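Local structure of halogenase PltM (Pseudomonas fluorescens, 6BZN) at residues H91-I96 and N264-G269; C104-G109 and K132-H137; L249-E254 and P303-H308; L362-K367 and E380-V385; V385-L390 and R455-L460. The protein is a flavin-dependent halogenase that acts on phenolic substrates and can chlorinate, brominate and iodinate them. One frame throughout, in Å; residues are numbered along the deposited sequence.

Contact 1: H91-I96 and N264-G269; sequences HPDKII and NNHPQG
Asp93 OD1 meets the rim of the His266 imidazole close to the ring plane, 3.1 Å from CE1. The same oxygen is 3.4 Å from His266 NE2, but the angle is too poor for a hydrogen bond. The carboxylate is turned steeply against the ring, the two planes standing 78° apart. His266 reaches the helix because its CG lies anti to the backbone N (chi1 -168°). Ile96 comes over one face of the imidazole, with CG1 4.2 Å from the ring centroid in a CH-pi contact. Pro267 CD lies on the opposite face. The two branches of Ile96 go separate ways along the turn: CG2 lies 3.8 Å from Gln268 O, while CD1 reaches Gly269 CA. Replacing Ile96 by an alanine is likely to take the CH-pi contact from this face of His266 and open a gap beside Gly269. The partner is a type I beta turn, closed by Gly269 N to His266 O (3.0 Å). It belongs to the loop between strands 256-262 and 273-281, and it packs on the first turn of helix 92-98, where His91 is the N-cap. With no hydrogen bond between the segments, the ring is held between Ile96 and Pro267 by packing, and the nearby carboxylate would be expected to favour a protonated imidazole.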
# COMPACT_ATOMS: atom_id res chain seq x y z
N HIS A 91 5.84 9.55 -10.63
CA HIS A 91 6.09 9.25 -12.05
C HIS A 91 7.45 8.54 -12.19
O HIS A 91 8.46 9.09 -11.79
CB HIS A 91 6.15 10.54 -12.88
CG HIS A 91 4.99 11.48 -12.70
ND1 HIS A 91 3.74 11.23 -13.24
CD2 HIS A 91 4.91 12.70 -12.11
CE1 HIS A 91 2.93 12.24 -12.94
NE2 HIS A 91 3.62 13.14 -12.27
N PRO A 92 7.50 7.34 -12.79
CA PRO A 92 8.81 6.67 -12.91
C PRO A 92 9.85 7.46 -13.71
O PRO A 92 11.03 7.45 -13.35
CB PRO A 92 8.49 5.35 -13.62
CG PRO A 92 7.07 5.40 -14.01
CD PRO A 92 6.39 6.53 -13.33
N ASP A 93 9.42 8.17 -14.76
CA ASP A 93 10.38 8.95 -15.56
C ASP A 93 10.94 10.10 -14.73
O ASP A 93 12.14 10.36 -14.75
CB ASP A 93 9.77 9.40 -16.90
CG ASP A 93 9.41 8.21 -17.83
OD1 ASP A 93 10.00 7.11 -17.73
OD2 ASP A 93 8.50 8.38 -18.67
N LYS A 94 10.08 10.75 -13.94
CA LYS A 94 10.55 11.79 -13.03
C LYS A 94 11.43 11.23 -11.89
O LYS A 94 12.35 11.91 -11.49
CB LYS A 94 9.40 12.59 -12.43
CG LYS A 94 8.50 13.31 -13.42
CD LYS A 94 9.19 14.45 -14.16
CE LYS A 94 8.17 15.29 -14.92
NZ LYS A 94 8.71 15.89 -16.18
N ILE A 95 11.13 10.03 -11.38
CA ILE A 95 12.02 9.38 -10.38
C ILE A 95 13.42 9.15 -10.93
O ILE A 95 14.41 9.50 -10.28
CB ILE A 95 11.44 8.05 -9.88
CG1 ILE A 95 10.21 8.32 -9.02
CG2 ILE A 95 12.48 7.24 -9.08
CD1 ILE A 95 9.38 7.09 -8.72
N ILE A 96 13.50 8.58 -12.13
CA ILE A 96 14.78 8.31 -12.78
C ILE A 96 15.56 9.62 -12.94
O ILE A 96 16.74 9.69 -12.63
CB ILE A 96 14.56 7.62 -14.16
CG1 ILE A 96 13.94 6.21 -14.00
CG2 ILE A 96 15.84 7.55 -14.99
CD1 ILE A 96 14.74 5.21 -13.22
N ASN A 264 14.55 -3.73 -12.60
CA ASN A 264 15.45 -3.79 -13.77
C ASN A 264 14.72 -3.87 -15.12
O ASN A 264 15.26 -4.39 -16.09
CB ASN A 264 16.45 -4.96 -13.61
CG ASN A 264 15.79 -6.33 -13.71
OD1 ASN A 264 14.63 -6.50 -13.33
ND2 ASN A 264 16.54 -7.31 -14.19
N ASN A 265 13.50 -3.33 -15.16
CA ASN A 265 12.62 -3.44 -16.32
C ASN A 265 12.36 -2.10 -17.01
O ASN A 265 11.47 -2.01 -17.87
CB ASN A 265 11.28 -4.07 -15.88
CG ASN A 265 10.51 -3.22 -14.87
OD1 ASN A 265 10.97 -2.15 -14.44
ND2 ASN A 265 9.35 -3.70 -14.46
N HIS A 266 13.09 -1.06 -16.60
CA HIS A 266 12.93 0.28 -17.15
C HIS A 266 14.07 0.51 -18.13
O HIS A 266 15.23 0.30 -17.78
CB HIS A 266 12.97 1.33 -16.03
CG HIS A 266 12.54 2.70 -16.47
ND1 HIS A 266 11.29 3.21 -16.22
CD2 HIS A 266 13.19 3.65 -17.17
CE1 HIS A 266 11.19 4.42 -16.74
NE2 HIS A 266 12.33 4.71 -17.33
N PRO A 267 13.77 0.97 -19.36
CA PRO A 267 14.87 1.11 -20.33
C PRO A 267 15.99 2.10 -19.93
O PRO A 267 17.12 1.91 -20.32
CB PRO A 267 14.17 1.54 -21.64
CG PRO A 267 12.71 1.64 -21.34
CD PRO A 267 12.50 1.53 -19.86
N GLN A 268 15.65 3.16 -19.19
CA GLN A 268 16.66 4.04 -18.56
C GLN A 268 17.05 3.77 -17.08
O GLN A 268 17.76 4.57 -16.47
CB GLN A 268 16.23 5.51 -18.70
CG GLN A 268 16.14 5.98 -20.14
CD GLN A 268 14.71 6.14 -20.60
OE1 GLN A 268 13.98 7.00 -20.10
NE2 GLN A 268 14.28 5.31 -21.56
N GLY A 269 16.61 2.64 -16.52
CA GLY A 269 16.95 2.25 -15.15
C GLY A 269 18.30 1.57 -15.08
O GLY A 269 18.78 1.03 -16.08

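Contact 2: C104-G109 and K132-H137; sequences CGIKLG and KVPEAH
Gly105 with His137 and Lys107 with Glu135 are the hydrogen-bonded pairs of a two-stranded antiparallel sheet, strands 104-107 and 134-138. Ile106 and Ala136 between them are a non-hydrogen-bonded pair. Lys107 N to Glu135 O is 2.7 Å, and the return bond from Glu135 N to Lys107 O is nearly straight at 176°. The tight face carries Lys107, Glu135 and His137. The lysine bends at its last two torsions (chi3 -69°, chi4 -102°) and brings NZ to 2.8 Å from Glu135 OE1 in a salt bridge. NZ also bonds Ala66 O, which gives the buried ammonium a second acceptor. A methionine in its place would probably leave the buried Glu135 carboxylate without its positive mate. The imidazole of His137 crosses the lysine chain at about a right angle, with Lys107 CB 3.5 Å from NE2. Its nitrogens bond Pro262 O and Thr248 OG1. This face borders the flavin site: the side chain of His137 is about 5 Å from that of Ala65, which binds FAD in another structure of this protein. The other end is looser, and there Leu108 and Pro134 are partly exposed. Pro134 CB touches two methyl groups, Ile106 CD1 and Leu108 CD2, each 3.8 Å away.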
# COMPACT_ATOMS: atom_id res chain seq x y z
N CYS A 104 13.88 3.30 -9.25
CA CYS A 104 12.65 2.60 -9.54
C CYS A 104 12.72 1.69 -10.75
O CYS A 104 13.62 1.80 -11.60
CB CYS A 104 11.48 3.57 -9.72
SG CYS A 104 11.55 4.52 -11.24
N GLY A 105 11.79 0.75 -10.76
CA GLY A 105 11.37 0.06 -11.95
C GLY A 105 10.05 0.65 -12.42
O GLY A 105 9.54 1.63 -11.87
N ILE A 106 9.47 0.00 -13.42
CA ILE A 106 8.23 0.46 -14.04
C ILE A 106 7.12 -0.57 -13.87
O ILE A 106 7.38 -1.76 -13.75
CB ILE A 106 8.47 0.78 -15.53
CG1 ILE A 106 7.38 1.65 -16.10
CG2 ILE A 106 8.64 -0.48 -16.37
CD1 ILE A 106 7.76 2.29 -17.42
N LYS A 107 5.88 -0.10 -13.83
CA LYS A 107 4.74 -1.00 -13.94
C LYS A 107 3.65 -0.41 -14.81
O LYS A 107 3.28 0.77 -14.67
CB LYS A 107 4.18 -1.42 -12.58
CG LYS A 107 3.83 -0.27 -11.66
CD LYS A 107 3.03 -0.71 -10.43
CE LYS A 107 1.61 -1.18 -10.73
NZ LYS A 107 0.54 -0.20 -10.42
N LEU A 108 3.12 -1.25 -15.68
CA LEU A 108 2.04 -0.88 -16.57
C LEU A 108 0.72 -1.48 -16.11
O LEU A 108 -0.30 -1.33 -16.81
CB LEU A 108 2.38 -1.32 -17.98
CG LEU A 108 3.69 -0.75 -18.52
CD1 LEU A 108 4.02 -1.35 -19.89
CD2 LEU A 108 3.63 0.76 -18.58
N GLY A 109 0.74 -2.13 -14.95
CA GLY A 109 -0.46 -2.71 -14.35
C GLY A 109 -0.13 -3.79 -13.34
O GLY A 109 1.04 -4.08 -13.08
N LYS A 132 -3.13 3.28 -18.21
CA LYS A 132 -2.86 4.17 -19.35
C LYS A 132 -1.49 4.82 -19.19
O LYS A 132 -0.71 4.85 -20.15
CB LYS A 132 -3.95 5.24 -19.48
CG LYS A 132 -4.28 5.63 -20.92
CD LYS A 132 -5.16 4.59 -21.60
CE LYS A 132 -5.67 5.09 -22.95
NZ LYS A 132 -6.73 4.21 -23.52
N VAL A 133 -1.20 5.29 -17.97
CA VAL A 133 0.06 5.97 -17.61
C VAL A 133 0.93 5.02 -16.75
O VAL A 133 0.43 4.41 -15.81
CB VAL A 133 -0.24 7.28 -16.84
CG1 VAL A 133 1.01 7.88 -16.19
CG2 VAL A 133 -0.90 8.29 -17.77
N PRO A 134 2.25 4.92 -17.04
CA PRO A 134 3.09 4.02 -16.25
C PRO A 134 3.22 4.47 -14.79
O PRO A 134 3.15 5.66 -14.49
CB PRO A 134 4.46 4.10 -16.94
CG PRO A 134 4.21 4.71 -18.26
CD PRO A 134 3.02 5.60 -18.09
N GLU A 135 3.38 3.50 -13.90
CA GLU A 135 3.64 3.78 -12.49
C GLU A 135 4.94 3.12 -12.06
O GLU A 135 5.57 2.43 -12.85
CB GLU A 135 2.48 3.28 -11.67
CG GLU A 135 1.28 4.12 -11.97
CD GLU A 135 0.03 3.60 -11.36
OE1 GLU A 135 0.08 2.56 -10.67
OE2 GLU A 135 -1.01 4.24 -11.60
N ALA A 136 5.35 3.38 -10.81
CA ALA A 136 6.67 2.97 -10.34
C ALA A 136 6.65 1.71 -9.48
O ALA A 136 5.70 1.46 -8.72
CB ALA A 136 7.30 4.10 -9.55
N HIS A 137 7.72 0.93 -9.61
CA HIS A 137 8.16 -0.00 -8.59
C HIS A 137 9.25 0.73 -7.80
O HIS A 137 10.34 0.97 -8.32
CB HIS A 137 8.75 -1.25 -9.20
CG HIS A 137 7.73 -2.18 -9.77
ND1 HIS A 137 8.06 -3.19 -10.64
CD2 HIS A 137 6.39 -2.27 -9.57
CE1 HIS A 137 6.97 -3.87 -10.95
NE2 HIS A 137 5.95 -3.33 -10.31

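Contact 3: L249-E254 and P303-H308; sequences LHHIFE and PAIGEH
His251 and His308 meet nitrogen to nitrogen, NE2 to NE2 at 3.0 Å, with an angle of 161° at the hydrogen. Either ring could be the donor. The rings meet rim to rim, their planes 59° apart. Ile305 slides along His251 and lays CG1 over one face, 4.2 Å from the ring centroid. Leu249 CD1 lies over the opposite face, and its sister methyl CD2 reaches 3.8 Å from His308 NE2. Ile305 CD1 touches His251 CB and ends 3.9 Å from Phe253 CE2, whose ring also stacks with Tyr302. Further out, His251 ND1 bonds His115 NE2, and His308 ND1 bonds Lys226 O. These bonds set the rotation of both rings. The contact thus fastens residues 303-308 to strand 248-253 of the mixed sheet. A bond between two imidazole nitrogens needs one proton and one lone pair, so the two buried rings are unlikely to be both fully protonated.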
# COMPACT_ATOMS: atom_id res chain seq x y z
N LEU A 249 3.67 -8.48 -10.79
CA LEU A 249 3.21 -9.81 -11.11
C LEU A 249 2.92 -10.56 -9.82
O LEU A 249 3.78 -10.62 -8.92
CB LEU A 249 4.26 -10.52 -11.95
CG LEU A 249 4.20 -12.03 -12.16
CD1 LEU A 249 2.87 -12.45 -12.75
CD2 LEU A 249 5.36 -12.43 -13.06
N HIS A 250 1.71 -11.13 -9.74
CA HIS A 250 1.23 -11.88 -8.60
C HIS A 250 1.00 -13.32 -9.06
O HIS A 250 0.12 -13.56 -9.89
CB HIS A 250 -0.13 -11.33 -8.14
CG HIS A 250 -0.13 -9.87 -7.80
ND1 HIS A 250 -0.01 -8.88 -8.74
CD2 HIS A 250 -0.31 -9.23 -6.61
CE1 HIS A 250 -0.07 -7.69 -8.15
NE2 HIS A 250 -0.25 -7.88 -6.86
N HIS A 251 1.81 -14.25 -8.57
CA HIS A 251 1.57 -15.67 -8.79
C HIS A 251 0.72 -16.14 -7.64
O HIS A 251 1.15 -16.08 -6.49
CB HIS A 251 2.88 -16.43 -8.80
CG HIS A 251 3.69 -16.20 -10.02
ND1 HIS A 251 3.27 -16.58 -11.27
CD2 HIS A 251 4.91 -15.64 -10.18
CE1 HIS A 251 4.19 -16.26 -12.16
NE2 HIS A 251 5.19 -15.69 -11.52
N ILE A 252 -0.50 -16.59 -7.94
CA ILE A 252 -1.48 -16.90 -6.91
C ILE A 252 -1.80 -18.39 -6.94
O ILE A 252 -1.73 -19.05 -7.99
CB ILE A 252 -2.76 -16.03 -7.03
CG1 ILE A 252 -3.42 -16.19 -8.42
CG2 ILE A 252 -2.40 -14.56 -6.82
CD1 ILE A 252 -4.82 -15.59 -8.53
N PHE A 253 -2.11 -18.94 -5.77
CA PHE A 253 -2.41 -20.35 -5.62
C PHE A 253 -3.20 -20.49 -4.34
O PHE A 253 -3.32 -19.54 -3.57
CB PHE A 253 -1.11 -21.18 -5.62
CG PHE A 253 -0.01 -20.55 -4.84
CD1 PHE A 253 0.09 -20.76 -3.48
CD2 PHE A 253 0.92 -19.71 -5.46
CE1 PHE A 253 1.11 -20.17 -2.74
CE2 PHE A 253 1.92 -19.10 -4.73
CZ PHE A 253 2.00 -19.33 -3.36
N GLU A 254 -3.74 -21.68 -4.08
CA GLU A 254 -4.74 -21.83 -3.03
C GLU A 254 -4.34 -21.27 -1.64
O GLU A 254 -5.15 -20.64 -0.99
CB GLU A 254 -5.17 -23.30 -2.87
CG GLU A 254 -6.40 -23.43 -1.98
CD GLU A 254 -6.75 -24.86 -1.64
OE1 GLU A 254 -7.35 -25.04 -0.55
OE2 GLU A 254 -6.44 -25.77 -2.44
N PRO A 303 6.39 -25.49 -10.08
CA PRO A 303 7.55 -25.37 -10.98
C PRO A 303 7.47 -24.23 -11.98
O PRO A 303 8.52 -23.72 -12.38
CB PRO A 303 7.59 -26.71 -11.74
CG PRO A 303 6.50 -27.55 -11.20
CD PRO A 303 5.78 -26.83 -10.10
N ALA A 304 6.27 -23.84 -12.39
CA ALA A 304 6.10 -22.67 -13.25
C ALA A 304 6.72 -21.43 -12.60
O ALA A 304 7.49 -20.72 -13.23
CB ALA A 304 4.64 -22.40 -13.56
N ILE A 305 6.41 -21.20 -11.33
CA ILE A 305 7.00 -20.08 -10.58
C ILE A 305 8.53 -20.22 -10.55
O ILE A 305 9.27 -19.23 -10.74
CB ILE A 305 6.40 -19.99 -9.15
CG1 ILE A 305 4.88 -19.76 -9.20
CG2 ILE A 305 7.06 -18.87 -8.37
CD1 ILE A 305 4.19 -19.80 -7.85
N GLY A 306 9.01 -21.46 -10.35
CA GLY A 306 10.43 -21.78 -10.37
C GLY A 306 11.18 -21.39 -11.63
O GLY A 306 12.38 -21.11 -11.57
N GLU A 307 10.48 -21.31 -12.76
CA GLU A 307 11.13 -20.87 -14.00
C GLU A 307 11.74 -19.45 -13.94
O GLU A 307 12.62 -19.12 -14.73
CB GLU A 307 10.18 -21.00 -15.20
CG GLU A 307 9.77 -22.44 -15.53
CD GLU A 307 10.93 -23.37 -15.87
OE1 GLU A 307 10.80 -24.58 -15.63
OE2 GLU A 307 11.98 -22.92 -16.35
N HIS A 308 11.28 -18.62 -13.01
CA HIS A 308 11.91 -17.30 -12.81
C HIS A 308 13.30 -17.37 -12.21
O HIS A 308 14.06 -16.41 -12.37
CB HIS A 308 11.10 -16.42 -11.87
CG HIS A 308 9.85 -15.88 -12.45
ND1 HIS A 308 9.84 -14.85 -13.36
CD2 HIS A 308 8.56 -16.16 -12.19
CE1 HIS A 308 8.59 -14.55 -13.67
NE2 HIS A 308 7.80 -15.33 -12.96

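Contact 4: L362-K367 and E380-V385; sequences LRLAPK and EQFIEV
The backbones come nearest at Leu364 and Val385, with CA atoms 6.0 Å apart, and at Lys367 and Phe382. Helix 352-374 is kinked here, since Pro366 N makes no bond to the turn before. Phe382 is the N-cap of helix 383-406. Val385 CG2 packs against the first helix. It lies 3.7 Å from Leu364 CA and 3.8 Å from Lys367 CD. Leu364 CD1 touches both Val385 CG2 and Phe382 CD1, 4.0 Å from each. This follows from its CG being anti to the backbone N (chi1 177°). Phe382 CD1 also touches Lys367 CB, while Gln381 CB sits over the centre of the ring. Lys367 stretches past Val385 and turns at its last bond (chi4 -66°). No direct hydrogen bond joins the segments, but waters do. One joins Lys367 NZ to Gln381 O, at 3.0 and 2.8 Å. Another accepts from Glu384 N, donates to Gln381 O and holds NZ only weakly. A third links Lys367 O (2.8 Å) to Gln381 NE2, which also bonds Arg376 O. The lysine charge is met by Glu452, and Arg363 pairs with Glu359. Apolar side chains meet on one side and waters bridge the other. The two successive helices, running roughly antiparallel and joined by a short link, form a helical hairpin.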
# COMPACT_ATOMS: atom_id res chain seq x y z
N LEU A 362 -2.53 13.48 4.06
CA LEU A 362 -3.28 14.53 3.40
C LEU A 362 -4.45 15.03 4.24
O LEU A 362 -4.74 16.23 4.27
CB LEU A 362 -3.75 13.98 2.06
CG LEU A 362 -4.29 14.87 0.96
CD1 LEU A 362 -3.41 16.06 0.66
CD2 LEU A 362 -4.46 13.97 -0.26
N ARG A 363 -5.11 14.12 4.95
CA ARG A 363 -6.19 14.48 5.86
C ARG A 363 -5.69 15.09 7.17
O ARG A 363 -6.30 16.04 7.67
CB ARG A 363 -7.04 13.26 6.18
CG ARG A 363 -7.86 12.77 5.01
CD ARG A 363 -8.48 11.43 5.31
NE ARG A 363 -9.41 10.96 4.27
CZ ARG A 363 -10.71 11.27 4.19
NH1 ARG A 363 -11.29 12.08 5.07
NH2 ARG A 363 -11.45 10.75 3.21
N LEU A 364 -4.61 14.54 7.72
CA LEU A 364 -4.09 14.96 9.03
C LEU A 364 -3.41 16.34 9.02
O LEU A 364 -3.61 17.14 9.95
CB LEU A 364 -3.10 13.91 9.57
CG LEU A 364 -2.42 14.22 10.90
CD1 LEU A 364 -3.41 14.27 12.05
CD2 LEU A 364 -1.30 13.21 11.15
N ALA A 365 -2.60 16.61 8.00
CA ALA A 365 -1.69 17.76 8.04
C ALA A 365 -2.43 19.11 8.18
O ALA A 365 -2.03 19.91 9.01
CB ALA A 365 -0.73 17.77 6.85
N PRO A 366 -3.53 19.32 7.43
CA PRO A 366 -4.29 20.56 7.61
C PRO A 366 -4.86 20.72 9.01
O PRO A 366 -4.93 21.84 9.51
CB PRO A 366 -5.42 20.44 6.58
CG PRO A 366 -4.87 19.54 5.55
CD PRO A 366 -4.09 18.52 6.33
N LYS A 367 -5.22 19.60 9.64
CA LYS A 367 -5.76 19.63 11.00
C LYS A 367 -4.68 19.95 12.02
O LYS A 367 -4.94 20.63 13.00
CB LYS A 367 -6.47 18.32 11.32
CG LYS A 367 -7.61 18.03 10.36
CD LYS A 367 -8.27 16.70 10.65
CE LYS A 367 -9.30 16.33 9.59
NZ LYS A 367 -10.44 17.28 9.61
N GLU A 380 -11.19 15.24 19.37
CA GLU A 380 -12.28 15.43 18.42
C GLU A 380 -11.87 16.18 17.15
O GLU A 380 -12.45 15.94 16.09
CB GLU A 380 -13.50 16.11 19.10
CG GLU A 380 -14.82 15.99 18.34
CD GLU A 380 -15.40 14.57 18.22
OE1 GLU A 380 -14.89 13.61 18.86
OE2 GLU A 380 -16.39 14.41 17.47
N GLN A 381 -10.86 17.04 17.23
CA GLN A 381 -10.34 17.73 16.04
C GLN A 381 -9.79 16.76 15.01
O GLN A 381 -9.76 17.08 13.84
CB GLN A 381 -9.22 18.71 16.41
CG GLN A 381 -9.67 19.89 17.27
CD GLN A 381 -8.52 20.54 18.03
OE1 GLN A 381 -8.58 20.70 19.26
NE2 GLN A 381 -7.45 20.87 17.32
N PHE A 382 -9.33 15.58 15.45
CA PHE A 382 -8.68 14.61 14.55
C PHE A 382 -9.55 13.40 14.26
O PHE A 382 -9.09 12.44 13.64
CB PHE A 382 -7.33 14.21 15.17
CG PHE A 382 -6.48 15.39 15.55
CD1 PHE A 382 -5.92 16.19 14.58
CD2 PHE A 382 -6.24 15.70 16.88
CE1 PHE A 382 -5.15 17.29 14.92
CE2 PHE A 382 -5.47 16.80 17.23
CZ PHE A 382 -4.93 17.60 16.24
N ILE A 383 -10.82 13.45 14.64
CA ILE A 383 -11.67 12.26 14.58
C ILE A 383 -11.84 11.72 13.16
O ILE A 383 -11.90 10.52 12.96
CB ILE A 383 -13.05 12.49 15.26
CG1 ILE A 383 -13.75 11.17 15.55
CG2 ILE A 383 -13.94 13.42 14.46
CD1 ILE A 383 -13.10 10.34 16.63
N GLU A 384 -11.87 12.59 12.16
CA GLU A 384 -12.02 12.14 10.78
C GLU A 384 -10.75 11.46 10.25
O GLU A 384 -10.83 10.67 9.30
CB GLU A 384 -12.47 13.28 9.88
CG GLU A 384 -13.85 13.84 10.23
CD GLU A 384 -15.00 12.83 10.08
OE1 GLU A 384 -14.93 11.96 9.19
OE2 GLU A 384 -15.99 12.93 10.85
N VAL A 385 -9.60 11.77 10.84
CA VAL A 385 -8.37 11.04 10.52
C VAL A 385 -8.52 9.58 10.99
O VAL A 385 -8.21 8.64 10.24
CB VAL A 385 -7.13 11.73 11.13
CG1 VAL A 385 -5.87 10.93 10.88
CG2 VAL A 385 -6.96 13.12 10.53
O HOH W 1 -11.56 15.50 12.13
O HOH W 2 -7.50 20.96 14.18
O HOH W 3 -10.88 19.00 12.09

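Contact 5: V385-L390 and R455-L460; sequences VERHCL and RFPGCL. With GOL (glycerol), chain I.
Arg387 and Pro457 make the main packing contact. The proline CG lies over the centre of the guanidinium face, 3.5 Å above its plane, and CD is 3.6 Å from NH2. Arg387 gets there by running extended from CG to NE, with CG anti to the backbone N (chi1 175°). Its NH1 also forms a salt bridge to Glu384. The imidazole rim of His388 meets the backbone of Gly458, CD2 3.7 Å from its N. Gly458 lies in a type II turn from Phe456 to Cys459. Its phi of 89° calls for glycine, and a CB would press on His388 O. Between the two segments the polar link is a glycerol, probably from the crystallisation liquor. His388 NE2 donates to its O1 at 2.9 Å, nearly straight at 167°. Glycerol O3 gives a hydrogen bond to Cys459 O (2.8 Å), and O2 a weak one to Gly458 O. Glu359 and Arg352 also hold the molecule. Residues 385-390 and 455-460 share no direct hydrogen bond, though Asn391 and Thr395 further along the helix bond the turn weakly. The glycerol thus marks a polar pocket that accepts a small hydroxyl compound.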
# COMPACT_ATOMS: atom_id res chain seq x y z
N VAL A 385 -9.60 11.77 10.84
CA VAL A 385 -8.37 11.04 10.52
C VAL A 385 -8.52 9.58 10.99
O VAL A 385 -8.21 8.64 10.24
CB VAL A 385 -7.13 11.73 11.13
CG1 VAL A 385 -5.87 10.93 10.88
CG2 VAL A 385 -6.96 13.12 10.53
N GLU A 386 -9.01 9.40 12.21
CA GLU A 386 -9.26 8.05 12.72
C GLU A 386 -10.32 7.30 11.92
O GLU A 386 -10.16 6.12 11.62
CB GLU A 386 -9.71 8.13 14.18
CG GLU A 386 -9.93 6.79 14.83
CD GLU A 386 -10.17 6.92 16.31
OE1 GLU A 386 -11.34 6.91 16.73
OE2 GLU A 386 -9.18 7.09 17.05
N ARG A 387 -11.42 7.98 11.61
CA ARG A 387 -12.49 7.37 10.84
C ARG A 387 -11.98 6.86 9.49
O ARG A 387 -12.23 5.72 9.14
CB ARG A 387 -13.65 8.34 10.67
CG ARG A 387 -14.77 7.82 9.78
CD ARG A 387 -15.98 8.74 9.84
NE ARG A 387 -16.98 8.42 8.82
CZ ARG A 387 -17.48 9.26 7.92
NH1 ARG A 387 -17.12 10.54 7.85
NH2 ARG A 387 -18.40 8.82 7.05
N HIS A 388 -11.27 7.70 8.75
CA HIS A 388 -10.63 7.25 7.52
C HIS A 388 -9.72 6.03 7.75
O HIS A 388 -9.87 5.01 7.08
CB HIS A 388 -9.84 8.36 6.84
CG HIS A 388 -8.90 7.84 5.80
ND1 HIS A 388 -7.54 7.76 6.00
CD2 HIS A 388 -9.14 7.23 4.62
CE1 HIS A 388 -6.98 7.19 4.95
NE2 HIS A 388 -7.93 6.85 4.11
N CYS A 389 -8.80 6.11 8.71
CA CYS A 389 -7.77 5.07 8.85
C CYS A 389 -8.37 3.73 9.27
O CYS A 389 -8.06 2.68 8.67
CB CYS A 389 -6.67 5.48 9.81
SG CYS A 389 -5.32 4.27 9.80
N LEU A 390 -9.25 3.76 10.27
CA LEU A 390 -9.84 2.52 10.76
C LEU A 390 -10.77 1.89 9.69
O LEU A 390 -10.75 0.69 9.52
CB LEU A 390 -10.59 2.71 12.08
CG LEU A 390 -9.80 3.25 13.29
CD1 LEU A 390 -10.50 2.87 14.60
CD2 LEU A 390 -8.33 2.88 13.34
N ARG A 455 -18.68 9.99 1.06
CA ARG A 455 -19.64 9.18 1.81
C ARG A 455 -19.04 7.91 2.41
O ARG A 455 -19.59 7.41 3.39
CB ARG A 455 -20.87 8.83 0.97
CG ARG A 455 -21.86 9.98 0.90
CD ARG A 455 -22.88 9.81 -0.22
NE ARG A 455 -22.27 9.91 -1.55
CZ ARG A 455 -22.93 9.88 -2.71
NH1 ARG A 455 -24.25 9.77 -2.73
NH2 ARG A 455 -22.27 10.00 -3.85
N PHE A 456 -17.95 7.39 1.83
CA PHE A 456 -17.34 6.12 2.27
C PHE A 456 -15.82 6.27 2.41
O PHE A 456 -15.05 5.63 1.69
CB PHE A 456 -17.70 5.02 1.28
CG PHE A 456 -19.17 4.92 0.99
CD1 PHE A 456 -20.01 4.24 1.86
CD2 PHE A 456 -19.70 5.53 -0.14
CE1 PHE A 456 -21.38 4.17 1.60
CE2 PHE A 456 -21.06 5.46 -0.40
CZ PHE A 456 -21.90 4.79 0.47
N PRO A 457 -15.39 7.11 3.37
CA PRO A 457 -13.94 7.23 3.59
C PRO A 457 -13.34 5.87 3.95
O PRO A 457 -13.93 5.09 4.71
CB PRO A 457 -13.83 8.24 4.73
CG PRO A 457 -15.15 8.17 5.45
CD PRO A 457 -16.17 7.79 4.42
N GLY A 458 -12.20 5.56 3.33
CA GLY A 458 -11.53 4.28 3.55
C GLY A 458 -11.97 3.16 2.62
O GLY A 458 -11.36 2.11 2.59
N CYS A 459 -13.04 3.38 1.86
CA CYS A 459 -13.55 2.37 0.94
C CYS A 459 -12.99 2.62 -0.45
O CYS A 459 -12.63 3.75 -0.78
CB CYS A 459 -15.08 2.37 0.96
SG CYS A 459 -15.73 2.07 2.64
N LEU A 460 -12.96 1.58 -1.28
CA LEU A 460 -12.25 1.63 -2.56
C LEU A 460 -12.75 2.73 -3.50
O LEU A 460 -11.94 3.37 -4.18
CB LEU A 460 -12.31 0.28 -3.27
CG LEU A 460 -11.66 -0.92 -2.58
CD1 LEU A 460 -11.81 -2.13 -3.48
CD2 LEU A 460 -10.20 -0.68 -2.27
C1 GOL I . -8.04 4.57 1.66
O1 GOL I . -7.12 5.67 1.61
C2 GOL I . -8.28 3.88 0.31
O2 GOL I . -8.76 2.57 0.59
C3 GOL I . -9.28 4.51 -0.66
O3 GOL I . -10.35 5.20 0.00

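In the fold
From the N terminus, contact 1 opens first at helix 92-98 and closes at residues 264-269. Contact 2 opens and closes within that span, pairing the two strands of a small sheet. It touches contact 1 through Asn265 OD1, which lies 2.8 Å from Ile106 N in a probable hydrogen bond. Contact 3 opens before contact 1 closes, so the two cross. It ties the mixed sheet to helix 303-306. Contacts 4 and 5 follow in series and share Val385. Contact 4 joins helices 352-374 and 383-406, and contact 5 ties the second helix to the loop before helix 465-483. Contacts 3 and 4 lie farthest apart, about 41 Å between centres.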